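Local coordinates for protein 3-dehydroshikimate dehydratase (Bacillus anthracis, PDB 3DX5) that catalyses the manganese-dependent dehydration of 3-dehydroshikimate to 3,4-dihydroxybenzoate, a building block of the siderophore petrobactin, at residues 8-13 with 254-260; 23-29 with 263-267; 199-203 with 224-229; 30-36 with 62-68. One frame throughout, in Å; residues are numbered along the deposited sequence.

Contact 1. Residues 8-13 with 254-260; sequences ISFRHQ and WFGHNAK. With DHB (3,4-dihydroxybenzoic acid), chain D.
Arg11 reaches across to Phe255, grips its backbone and meets the edge of its ring. CB packs on Trp35 CZ3 of strand 31-35, CG lies over the face of the His12 ring, and the chain runs extended to NE: NE donates to Val216 O, NH1 turns back to Ile8 O, and NH2 bonds Phe255 O at 2.9 Å. The acceptors of NH1 and NH2 lie in the guanidinium plane, and the NH2 bond is fairly straight (164°). Phe255 CD1 sits over one face of the group, offset toward its rim, with the ring turned 78° to it; His12 ND1 lies over the opposite face. Bonds on all three nitrogens therefore fix the rotation of the group. Ser9 OG donates to Trp254 O at 2.7 Å, in the carbonyl plane on a lone pair. A water held by Arg11 NH1 lies 2.8 Å from Ser9 O and 2.7 Å from Gly256 O. Further along, Ala259 CB sits over one face of the Phe10 ring, near its rim, and Lys260 CG meets the ring edge at CE1 (3.8 Å). Ile8 CG2 packs on Phe255 CE1, and both residues touch the ligand: Phe255 CE2 comes within 3.5 Å of C4 of 3,4-dihydroxybenzoic acid. The two loops follow the C-terminal ends of strands 2-6 and 249-252, where a TIM barrel forms its active-site pocket.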
# COMPACT_ATOMS: atom_id res chain seq x y z
N ILE A 8 -2.42 -8.30 4.99
CA ILE A 8 -2.77 -7.28 3.99
C ILE A 8 -3.93 -6.34 4.46
O ILE A 8 -3.99 -5.20 4.04
CB ILE A 8 -3.11 -7.91 2.60
CG1 ILE A 8 -3.02 -6.85 1.48
CG2 ILE A 8 -4.46 -8.70 2.62
CD1 ILE A 8 -3.08 -7.49 -0.01
N SER A 9 -4.80 -6.81 5.37
CA SER A 9 -5.88 -5.96 5.91
C SER A 9 -5.32 -4.76 6.66
O SER A 9 -6.04 -3.77 6.89
CB SER A 9 -6.83 -6.79 6.85
OG SER A 9 -7.44 -7.83 6.09
N PHE A 10 -4.05 -4.85 7.06
CA PHE A 10 -3.40 -3.80 7.88
C PHE A 10 -2.39 -2.98 7.08
O PHE A 10 -1.57 -2.27 7.67
CB PHE A 10 -2.71 -4.47 9.09
CG PHE A 10 -3.67 -5.16 10.00
CD1 PHE A 10 -4.27 -4.44 11.05
CD2 PHE A 10 -4.04 -6.49 9.77
CE1 PHE A 10 -5.22 -5.05 11.88
CE2 PHE A 10 -5.00 -7.11 10.58
CZ PHE A 10 -5.60 -6.39 11.64
N ARG A 11 -2.45 -3.06 5.74
CA ARG A 11 -1.43 -2.43 4.84
C ARG A 11 -1.39 -0.90 4.95
O ARG A 11 -0.41 -0.27 4.55
CB ARG A 11 -1.70 -2.86 3.38
CG ARG A 11 -3.02 -2.20 2.76
CD ARG A 11 -3.59 -3.03 1.55
NE ARG A 11 -4.87 -2.41 1.12
CZ ARG A 11 -6.00 -2.47 1.83
NH1 ARG A 11 -6.07 -3.22 2.94
NH2 ARG A 11 -7.08 -1.83 1.42
N HIS A 12 -2.48 -0.30 5.47
CA HIS A 12 -2.58 1.15 5.63
C HIS A 12 -2.57 1.67 7.07
O HIS A 12 -3.05 2.77 7.37
CB HIS A 12 -3.78 1.71 4.84
CG HIS A 12 -3.64 1.51 3.37
ND1 HIS A 12 -4.65 1.01 2.59
CD2 HIS A 12 -2.58 1.70 2.53
CE1 HIS A 12 -4.25 0.94 1.33
NE2 HIS A 12 -2.99 1.34 1.27
N GLN A 13 -1.96 0.90 7.97
CA GLN A 13 -1.81 1.38 9.32
C GLN A 13 -0.47 0.92 9.90
O GLN A 13 0.12 -0.07 9.45
CB GLN A 13 -3.01 0.93 10.19
CG GLN A 13 -3.12 -0.55 10.41
CD GLN A 13 -4.57 -0.98 10.80
OE1 GLN A 13 -5.44 -1.16 9.93
NE2 GLN A 13 -4.80 -1.18 12.08
N TRP A 254 -10.41 -8.73 4.51
CA TRP A 254 -11.01 -7.40 4.61
C TRP A 254 -10.08 -6.32 4.07
O TRP A 254 -8.93 -6.19 4.53
CB TRP A 254 -11.35 -7.09 6.09
CG TRP A 254 -12.01 -5.76 6.30
CD1 TRP A 254 -11.51 -4.70 6.98
CD2 TRP A 254 -13.33 -5.38 5.86
NE1 TRP A 254 -12.42 -3.67 7.00
CE2 TRP A 254 -13.55 -4.06 6.33
CE3 TRP A 254 -14.33 -6.03 5.13
CZ2 TRP A 254 -14.74 -3.36 6.07
CZ3 TRP A 254 -15.54 -5.33 4.88
CH2 TRP A 254 -15.73 -4.00 5.36
N PHE A 255 -10.56 -5.54 3.11
CA PHE A 255 -9.77 -4.47 2.52
C PHE A 255 -10.29 -3.08 2.96
O PHE A 255 -9.77 -2.08 2.52
CB PHE A 255 -9.83 -4.58 1.00
CG PHE A 255 -9.07 -5.74 0.44
CD1 PHE A 255 -7.76 -6.00 0.87
CD2 PHE A 255 -9.63 -6.55 -0.54
CE1 PHE A 255 -7.01 -7.01 0.34
CE2 PHE A 255 -8.88 -7.60 -1.09
CZ PHE A 255 -7.58 -7.84 -0.64
N GLY A 256 -11.32 -3.04 3.82
CA GLY A 256 -11.96 -1.77 4.20
C GLY A 256 -11.32 -1.09 5.40
O GLY A 256 -10.22 -1.48 5.87
N HIS A 257 -12.00 -0.07 5.90
CA HIS A 257 -11.51 0.72 7.05
C HIS A 257 -11.74 -0.02 8.35
O HIS A 257 -12.53 -0.98 8.35
CB HIS A 257 -12.22 2.10 7.05
CG HIS A 257 -11.81 2.95 5.89
ND1 HIS A 257 -12.70 3.66 5.12
CD2 HIS A 257 -10.59 3.14 5.32
CE1 HIS A 257 -12.05 4.29 4.15
NE2 HIS A 257 -10.77 3.98 4.25
N ASN A 258 -11.07 0.38 9.43
CA ASN A 258 -11.38 -0.14 10.78
C ASN A 258 -11.22 -1.67 10.85
O ASN A 258 -12.10 -2.37 11.38
CB ASN A 258 -12.83 0.24 11.21
CG ASN A 258 -13.21 1.67 10.85
OD1 ASN A 258 -14.28 1.91 10.28
ND2 ASN A 258 -12.33 2.61 11.16
N ALA A 259 -10.12 -2.20 10.31
CA ALA A 259 -9.96 -3.65 10.19
C ALA A 259 -10.19 -4.40 11.52
O ALA A 259 -10.87 -5.41 11.55
CB ALA A 259 -8.61 -4.01 9.62
N LYS A 260 -9.62 -3.89 12.61
CA LYS A 260 -9.76 -4.56 13.89
C LYS A 260 -11.21 -4.67 14.37
O LYS A 260 -11.63 -5.75 14.81
CB LYS A 260 -8.90 -3.88 14.97
CG LYS A 260 -7.45 -4.24 14.90
CD LYS A 260 -6.76 -3.42 16.00
CE LYS A 260 -5.38 -3.89 16.34
NZ LYS A 260 -4.81 -2.88 17.29
C1 DHB D . -5.58 -8.83 -3.69
C2 DHB D . -6.47 -9.88 -3.46
C3 DHB D . -7.82 -9.76 -3.80
O3 DHB D . -8.75 -10.75 -3.61
C4 DHB D . -8.27 -8.52 -4.44
O4 DHB D . -9.57 -8.44 -4.76
C5 DHB D . -7.37 -7.49 -4.70
C6 DHB D . -6.02 -7.66 -4.31
C DHB D . -4.13 -8.99 -3.28
O1 DHB D . -3.26 -8.13 -3.49
O2 DHB D . -3.75 -10.10 -2.65
O HOH W 1 -8.05 -2.90 5.13
O HOH W 2 -7.78 -1.26 12.95
O HOH W 3 -7.95 -0.48 9.32

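Contact 2. Residues 23-29 with 263-267; sequences FAYENGF and LKAEM
Bends at chi2 (-65°) and chi3 (-63°) curl the selenomethionine Met267 over Phe29, whose CG stands opposite its carbonyl carbon (chi1 -69°) and presents a ring face to it. Met267 CG lies 3.4 Å from Phe29 CZ, and SE sits over the same face, 4.1 Å from the ring centroid, a Met-aromatic contact reinforced by a CH-pi contact from CG. The methyl CE reaches Gly28 O at 3.4 Å. Leu263 CB meets the edges of two rings, in the plane of Phe23 at CZ (3.8 Å) and more distantly at Phe29 CZ. Asn27 lies across the extended Lys264 chain, its OD1 3.3 Å from Lys264 CG. A water donates to Asn27 OD1 and Lys264 O, joining the segments at their outer side, while Asn27 ND2 bonds Phe23 O at 3.0 Å, which holds ND2 over the rim of the Phe23 ring. Gly28, with positive phi, is the C-prime residue of the Schellman motif that ends helix 17-26. Beneath, Tyr3 of strand 2-6 and Leu252 of strand 249-252 support Phe29 and Met267. Direct contact is mainly apolar, resting on shape and dispersion; between residues 23-29 and 263-267 the polar link is that one water bridge.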
# COMPACT_ATOMS: atom_id res chain seq x y z
N PHE A 23 -3.76 -9.76 18.49
CA PHE A 23 -5.13 -9.57 18.01
C PHE A 23 -5.73 -10.88 17.44
O PHE A 23 -6.88 -11.22 17.71
CB PHE A 23 -5.19 -8.47 16.97
CG PHE A 23 -6.54 -8.27 16.39
CD1 PHE A 23 -7.48 -7.46 17.04
CD2 PHE A 23 -6.90 -8.90 15.19
CE1 PHE A 23 -8.78 -7.28 16.49
CE2 PHE A 23 -8.18 -8.74 14.65
CZ PHE A 23 -9.12 -7.91 15.29
N ALA A 24 -4.94 -11.60 16.64
CA ALA A 24 -5.43 -12.86 16.08
C ALA A 24 -5.81 -13.83 17.20
O ALA A 24 -6.84 -14.49 17.14
CB ALA A 24 -4.40 -13.51 15.13
N TYR A 25 -4.95 -13.89 18.21
CA TYR A 25 -5.10 -14.86 19.28
C TYR A 25 -6.35 -14.54 20.12
O TYR A 25 -7.18 -15.40 20.38
CB TYR A 25 -3.83 -14.83 20.14
CG TYR A 25 -3.87 -15.61 21.43
CD1 TYR A 25 -4.31 -16.94 21.47
CD2 TYR A 25 -3.43 -15.01 22.62
CE1 TYR A 25 -4.33 -17.65 22.69
CE2 TYR A 25 -3.44 -15.71 23.83
CZ TYR A 25 -3.90 -17.03 23.85
OH TYR A 25 -3.91 -17.72 25.04
N GLU A 26 -6.51 -13.29 20.50
CA GLU A 26 -7.60 -12.97 21.40
C GLU A 26 -8.97 -13.05 20.71
O GLU A 26 -9.99 -13.15 21.38
CB GLU A 26 -7.35 -11.64 22.11
CG GLU A 26 -7.42 -10.44 21.23
CD GLU A 26 -6.76 -9.18 21.87
OE1 GLU A 26 -6.96 -8.08 21.30
OE2 GLU A 26 -6.05 -9.30 22.91
N ASN A 27 -8.99 -13.02 19.37
CA ASN A 27 -10.24 -13.13 18.62
C ASN A 27 -10.55 -14.53 18.07
O ASN A 27 -11.50 -14.67 17.32
CB ASN A 27 -10.31 -12.05 17.52
CG ASN A 27 -10.56 -10.66 18.11
OD1 ASN A 27 -11.69 -10.33 18.47
ND2 ASN A 27 -9.50 -9.89 18.28
N GLY A 28 -9.77 -15.55 18.43
CA GLY A 28 -10.12 -16.92 18.03
C GLY A 28 -9.73 -17.32 16.61
O GLY A 28 -10.13 -18.37 16.13
N PHE A 29 -8.93 -16.51 15.92
CA PHE A 29 -8.33 -16.97 14.66
C PHE A 29 -7.36 -18.11 14.95
O PHE A 29 -6.73 -18.15 16.01
CB PHE A 29 -7.57 -15.87 13.96
CG PHE A 29 -8.44 -14.79 13.43
CD1 PHE A 29 -9.06 -14.92 12.17
CD2 PHE A 29 -8.72 -13.67 14.20
CE1 PHE A 29 -9.88 -13.91 11.67
CE2 PHE A 29 -9.53 -12.66 13.71
CZ PHE A 29 -10.10 -12.77 12.43
N LEU A 263 -13.07 -7.16 11.95
CA LEU A 263 -12.60 -8.56 12.14
C LEU A 263 -13.09 -9.13 13.47
O LEU A 263 -13.56 -10.28 13.53
CB LEU A 263 -11.07 -8.62 12.07
CG LEU A 263 -10.56 -8.40 10.62
CD1 LEU A 263 -9.00 -8.33 10.58
CD2 LEU A 263 -11.04 -9.52 9.68
N LYS A 264 -12.98 -8.33 14.52
CA LYS A 264 -13.46 -8.73 15.82
C LYS A 264 -14.98 -9.06 15.75
O LYS A 264 -15.42 -10.12 16.21
CB LYS A 264 -13.13 -7.62 16.84
CG LYS A 264 -13.81 -7.79 18.24
CD LYS A 264 -13.23 -6.79 19.27
CE LYS A 264 -14.13 -6.78 20.49
NZ LYS A 264 -13.48 -6.12 21.68
N ALA A 265 -15.77 -8.16 15.15
CA ALA A 265 -17.20 -8.40 15.03
C ALA A 265 -17.52 -9.66 14.20
O ALA A 265 -18.44 -10.44 14.57
CB ALA A 265 -17.96 -7.16 14.49
N GLU A 266 -16.78 -9.85 13.10
CA GLU A 266 -16.95 -11.02 12.22
C GLU A 266 -16.80 -12.33 12.98
O GLU A 266 -17.62 -13.24 12.85
CB GLU A 266 -15.99 -10.98 11.02
CG GLU A 266 -16.25 -9.84 10.06
CD GLU A 266 -17.55 -10.00 9.29
OE1 GLU A 266 -18.63 -10.04 9.92
OE2 GLU A 266 -17.48 -10.09 8.04
N MSE A 267 -15.77 -12.42 13.81
CA MSE A 267 -15.46 -13.67 14.49
C MSE A 267 -16.54 -14.02 15.51
O MSE A 267 -16.81 -15.20 15.73
CB MSE A 267 -14.06 -13.68 15.08
CG MSE A 267 -12.96 -13.81 14.03
SE MSE A 267 -12.98 -15.50 13.09
CE MSE A 267 -12.60 -16.74 14.53
O HOH W 4 -14.07 -11.55 18.22

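Contact 3. Residues 199-203 with 224-229; sequences FKNIS and TGMVPL. With DHB (3,4-dihydroxybenzoic acid), chain D.
Residues 199-203 and 224-229 run roughly antiparallel, their end-to-end directions 131° apart, with Ile202 and Met226 as a non-hydrogen-bonded pair and Ser203 N bonded to Gly225 O at 2.7 Å. Ile202 CD1 lies 3.2 Å from Gly225 O, and the positive phi there suits glycine. Val227 CG2 rests on the backbone of Ile202 and Ser203. Asn201 clamps the far end: ND2 donates to Leu229 O at 2.7 Å with the acceptor in the amide plane and also to Val234 O, while OD1 accepts from the N-H of the next residue, Ile202, so both ends of the amide are held. A water links Asn201 N with Val227 O. Leu229 splits its branches, CD1 on the Phe199 ring at CD2 (3.8 Å) and CD2 on Lys200 CA. Lys200 points away from residues 224-229 into the pocket; its bend at chi4 (-64°) brings NZ to O3 of 3,4-dihydroxybenzoic acid (2.8 Å), where a salt bridge to Asp172 and a bond to Glu253 also hold it. Strand 194-202 continues the barrel beside strand 249-252, through backbone bonds from Phe199 to Ser251 and Glu253, while helix 236-243 packs on Phe199 and helix 173-178 on Lys200 and Ile202.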
# COMPACT_ATOMS: atom_id res chain seq x y z
N PHE A 199 -12.59 -15.18 2.01
CA PHE A 199 -13.98 -14.82 2.22
C PHE A 199 -14.07 -13.29 2.26
O PHE A 199 -13.52 -12.66 3.17
CB PHE A 199 -14.47 -15.31 3.60
CG PHE A 199 -14.80 -16.81 3.69
CD1 PHE A 199 -14.53 -17.69 2.65
CD2 PHE A 199 -15.31 -17.32 4.87
CE1 PHE A 199 -14.82 -19.06 2.77
CE2 PHE A 199 -15.61 -18.69 5.01
CZ PHE A 199 -15.37 -19.56 3.95
N LYS A 200 -14.78 -12.67 1.32
CA LYS A 200 -15.11 -11.25 1.47
C LYS A 200 -16.45 -11.05 0.75
O LYS A 200 -16.89 -11.93 0.01
CB LYS A 200 -13.98 -10.31 0.94
CG LYS A 200 -13.59 -10.51 -0.57
CD LYS A 200 -12.54 -9.44 -0.98
CE LYS A 200 -12.15 -9.54 -2.47
NZ LYS A 200 -11.46 -10.84 -2.80
N ASN A 201 -17.10 -9.91 0.95
CA ASN A 201 -18.43 -9.71 0.37
C ASN A 201 -18.58 -8.28 -0.10
O ASN A 201 -17.78 -7.40 0.26
CB ASN A 201 -19.54 -10.06 1.38
CG ASN A 201 -20.77 -10.66 0.69
OD1 ASN A 201 -20.95 -10.52 -0.53
ND2 ASN A 201 -21.62 -11.34 1.47
N ILE A 202 -19.63 -8.01 -0.87
CA ILE A 202 -19.84 -6.66 -1.39
C ILE A 202 -21.34 -6.40 -1.27
O ILE A 202 -22.13 -7.37 -1.33
CB ILE A 202 -19.34 -6.56 -2.86
CG1 ILE A 202 -19.23 -5.12 -3.31
CG2 ILE A 202 -20.26 -7.33 -3.85
CD1 ILE A 202 -18.00 -4.41 -2.78
N SER A 203 -21.76 -5.14 -1.11
CA SER A 203 -23.22 -4.91 -0.94
C SER A 203 -23.99 -5.10 -2.25
O SER A 203 -25.17 -5.44 -2.23
CB SER A 203 -23.52 -3.52 -0.36
OG SER A 203 -23.02 -2.53 -1.26
N THR A 224 -16.43 1.94 -0.62
CA THR A 224 -17.90 1.83 -0.72
C THR A 224 -18.33 0.46 -1.17
O THR A 224 -17.75 -0.10 -2.11
CB THR A 224 -18.47 2.88 -1.69
OG1 THR A 224 -18.16 4.16 -1.18
CG2 THR A 224 -20.02 2.80 -1.85
N GLY A 225 -19.32 -0.11 -0.49
CA GLY A 225 -19.86 -1.43 -0.89
C GLY A 225 -19.17 -2.60 -0.21
O GLY A 225 -19.71 -3.69 -0.21
N MSE A 226 -17.98 -2.41 0.37
CA MSE A 226 -17.33 -3.49 1.12
C MSE A 226 -18.08 -3.73 2.44
O MSE A 226 -18.24 -2.81 3.21
CB MSE A 226 -15.85 -3.16 1.41
CG MSE A 226 -14.96 -2.97 0.15
SE MSE A 226 -13.13 -2.77 0.72
CE MSE A 226 -12.31 -2.25 -1.00
N VAL A 227 -18.53 -4.96 2.69
CA VAL A 227 -19.40 -5.22 3.85
C VAL A 227 -19.07 -6.54 4.54
O VAL A 227 -18.49 -7.43 3.91
CB VAL A 227 -20.93 -5.25 3.46
CG1 VAL A 227 -21.43 -3.85 3.06
CG2 VAL A 227 -21.23 -6.31 2.37
N PRO A 228 -19.45 -6.69 5.83
CA PRO A 228 -19.22 -8.00 6.49
C PRO A 228 -19.87 -9.15 5.72
O PRO A 228 -20.82 -8.93 4.93
CB PRO A 228 -19.90 -7.81 7.87
CG PRO A 228 -19.69 -6.32 8.17
CD PRO A 228 -19.89 -5.65 6.79
N LEU A 229 -19.39 -10.37 5.96
CA LEU A 229 -19.83 -11.54 5.20
C LEU A 229 -21.34 -11.76 5.13
O LEU A 229 -21.85 -12.14 4.06
CB LEU A 229 -19.19 -12.83 5.76
CG LEU A 229 -17.65 -12.89 5.71
CD1 LEU A 229 -17.23 -14.30 6.15
CD2 LEU A 229 -17.14 -12.59 4.29
C1 DHB D . -5.58 -8.83 -3.69
C2 DHB D . -6.47 -9.88 -3.46
C3 DHB D . -7.82 -9.76 -3.80
O3 DHB D . -8.75 -10.75 -3.61
C4 DHB D . -8.27 -8.52 -4.44
O4 DHB D . -9.57 -8.44 -4.76
C5 DHB D . -7.37 -7.49 -4.70
C6 DHB D . -6.02 -7.66 -4.31
C DHB D . -4.13 -8.99 -3.28
O1 DHB D . -3.26 -8.13 -3.49
O2 DHB D . -3.75 -10.10 -2.65
O HOH W 5 -16.16 -8.64 3.42

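Contact 4. Residues 30-36 with 62-68; sequences EGIELWG and LEITMIS
Ile32, Glu33 and Ser68 bury the largest areas in this pairing of parallel strands 31-35 and 64-68, neighbours in the TIM barrel joined by a right-handed beta-alpha-beta crossover through the helices between them. The strand axes approach to 4.4 Å at an angle of 18°. Ile32 is held by its backbone, N to Glu63 O (2.8 Å) and O from Thr65 N (2.8 Å), and its CB packs on Ile64 CD1. On this face Leu34 CB meets Ile64 CG2; outside, helix 17-26 covers Ile32 and helix 79-96 covers Leu34, Ile64 and Ile67. The register shifts by one residue at Thr65, and the ladder continues with Leu34 N to Met66 O, Ser68 N to Leu34 O, and Gly36 N to Ser68 O. Glu33 points to the barrel interior. Its chain is extended, with CG opposite the backbone N (chi1 166°), and lies side by side with the selenomethionine Met66, whose CE is 3.5 Å from Glu33 CD. In the carboxylate, OE1 is hydrogen-bonded to Ser251 OG and OE2 to His198 NE2. Since His198 is a manganese ligand, Glu33 is a second-shell residue that probably orients it. Trp35 NE1 bonds the substrate-binding Tyr70. In one of its two conformers Ser68 OG completes the grip on Glu33, donating to OE2 at 2.7 Å on its anti side, 30° out of the carboxylate plane.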
# COMPACT_ATOMS: atom_id res chain seq x y z
N GLU A 30 -7.23 -19.03 14.02
CA GLU A 30 -6.23 -20.08 14.19
C GLU A 30 -5.10 -19.99 13.20
O GLU A 30 -4.18 -20.83 13.20
CB GLU A 30 -6.90 -21.45 14.11
CG GLU A 30 -7.64 -21.75 15.39
CD GLU A 30 -8.42 -23.04 15.26
OE1 GLU A 30 -7.84 -24.10 15.02
OE2 GLU A 30 -9.64 -22.96 15.35
N GLY A 31 -5.13 -18.96 12.37
CA GLY A 31 -4.08 -18.81 11.39
C GLY A 31 -3.87 -17.35 11.02
O GLY A 31 -4.76 -16.49 11.25
N ILE A 32 -2.68 -17.08 10.48
CA ILE A 32 -2.38 -15.77 9.89
C ILE A 32 -1.88 -16.01 8.47
O ILE A 32 -0.97 -16.82 8.25
CB ILE A 32 -1.33 -15.01 10.74
CG1 ILE A 32 -1.97 -14.62 12.09
CG2 ILE A 32 -0.81 -13.76 9.97
CD1 ILE A 32 -0.92 -14.19 13.13
N GLU A 33 -2.47 -15.32 7.50
CA GLU A 33 -2.02 -15.37 6.12
C GLU A 33 -1.16 -14.13 5.97
O GLU A 33 -1.65 -12.96 6.06
CB GLU A 33 -3.22 -15.37 5.15
CG GLU A 33 -2.82 -15.08 3.67
CD GLU A 33 -4.02 -15.05 2.71
OE1 GLU A 33 -5.13 -15.52 3.10
OE2 GLU A 33 -3.88 -14.54 1.57
N LEU A 34 0.13 -14.37 5.77
CA LEU A 34 1.12 -13.32 5.85
C LEU A 34 1.40 -12.79 4.45
O LEU A 34 1.84 -13.57 3.58
CB LEU A 34 2.41 -13.87 6.46
CG LEU A 34 3.51 -12.90 6.87
CD1 LEU A 34 3.08 -11.76 7.73
CD2 LEU A 34 4.53 -13.77 7.63
N TRP A 35 1.20 -11.49 4.25
CA TRP A 35 1.52 -10.86 2.96
C TRP A 35 3.04 -10.97 2.72
O TRP A 35 3.83 -10.80 3.67
CB TRP A 35 1.13 -9.39 3.09
CG TRP A 35 0.86 -8.66 1.81
CD1 TRP A 35 0.56 -9.18 0.56
CD2 TRP A 35 0.80 -7.23 1.67
NE1 TRP A 35 0.33 -8.14 -0.34
CE2 TRP A 35 0.48 -6.94 0.32
CE3 TRP A 35 0.99 -6.16 2.57
CZ2 TRP A 35 0.35 -5.62 -0.16
CZ3 TRP A 35 0.87 -4.84 2.10
CH2 TRP A 35 0.56 -4.59 0.75
N GLY A 36 3.45 -11.29 1.49
CA GLY A 36 4.84 -11.57 1.19
C GLY A 36 5.78 -10.43 1.55
O GLY A 36 6.87 -10.67 2.09
N LEU A 62 -2.05 -20.88 16.88
CA LEU A 62 -1.88 -20.06 15.69
C LEU A 62 -0.80 -20.70 14.81
O LEU A 62 0.02 -21.43 15.29
CB LEU A 62 -1.46 -18.62 16.04
CG LEU A 62 -2.60 -17.71 16.48
CD1 LEU A 62 -2.03 -16.39 17.03
CD2 LEU A 62 -3.57 -17.47 15.29
N GLU A 63 -0.83 -20.40 13.51
CA GLU A 63 0.19 -20.82 12.60
C GLU A 63 0.15 -19.82 11.43
O GLU A 63 -0.80 -19.05 11.30
CB GLU A 63 -0.08 -22.24 12.09
CG GLU A 63 -1.33 -22.36 11.20
CD GLU A 63 -1.71 -23.83 10.94
OE1 GLU A 63 -1.26 -24.40 9.91
OE2 GLU A 63 -2.46 -24.40 11.79
N ILE A 64 1.17 -19.83 10.60
CA ILE A 64 1.15 -19.05 9.37
C ILE A 64 0.54 -19.96 8.30
O ILE A 64 1.05 -21.05 8.05
CB ILE A 64 2.57 -18.55 8.99
CG1 ILE A 64 3.18 -17.73 10.15
CG2 ILE A 64 2.57 -17.81 7.61
CD1 ILE A 64 2.35 -16.47 10.55
N THR A 65 -0.58 -19.56 7.72
CA THR A 65 -1.33 -20.46 6.81
C THR A 65 -0.74 -20.50 5.39
O THR A 65 -0.90 -21.50 4.66
CB THR A 65 -2.87 -20.10 6.72
OG1 THR A 65 -3.06 -18.90 5.95
CG2 THR A 65 -3.47 -19.86 8.09
N MSE A 66 -0.07 -19.41 5.02
CA MSE A 66 0.31 -19.17 3.64
C MSE A 66 1.05 -17.84 3.60
O MSE A 66 0.77 -16.95 4.41
CB MSE A 66 -0.95 -19.08 2.76
CG MSE A 66 -0.71 -18.82 1.25
SE MSE A 66 -2.31 -19.34 0.19
CE MSE A 66 -3.56 -17.96 0.81
N ILE A 67 1.97 -17.71 2.65
CA ILE A 67 2.51 -16.40 2.32
C ILE A 67 1.92 -15.98 0.98
O ILE A 67 1.99 -16.75 -0.01
CB ILE A 67 4.04 -16.45 2.24
CG1 ILE A 67 4.58 -16.73 3.67
CG2 ILE A 67 4.57 -15.15 1.68
CD1 ILE A 67 6.00 -17.22 3.70
N SER A 68 1.36 -14.78 0.92
CA SER A 68 0.64 -14.35 -0.27
C SER A 68 1.38 -13.26 -1.03
O SER A 68 1.62 -12.16 -0.51
CB SER A 68 -0.79 -13.96 0.10
OG SER A 68 -1.37 -15.03 0.83
O HOH W 6 -3.57 -23.31 13.96

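Contacts 1 and 3 touch the bound product, 3,4-dihydroxybenzoic acid; contact 4 comes to about 5 Å from it, at the Trp35 side chain, while contact 2 lies on the outer layer, with Leu263 about 14 Å from the ligand (side chain to ligand). Met226 SE lies 3.6 Å from Gly256 N between contacts 1 and 3. Contacts 1 and 4 meet where Ile8 CD1 approaches Trp35 NE1 (3.5 Å). Helix 259-272 starts in contact 1 and carries contact 2, and Phe10 CZ touches Leu263 CD1 at 4.1 Å; Glu266 OE2 then reaches Leu229 N of contact 3 at 2.8 Å, a probable hydrogen bond. Contacts 3 and 4 do not touch, their centres about 22 Å apart, yet both reach the same sheet.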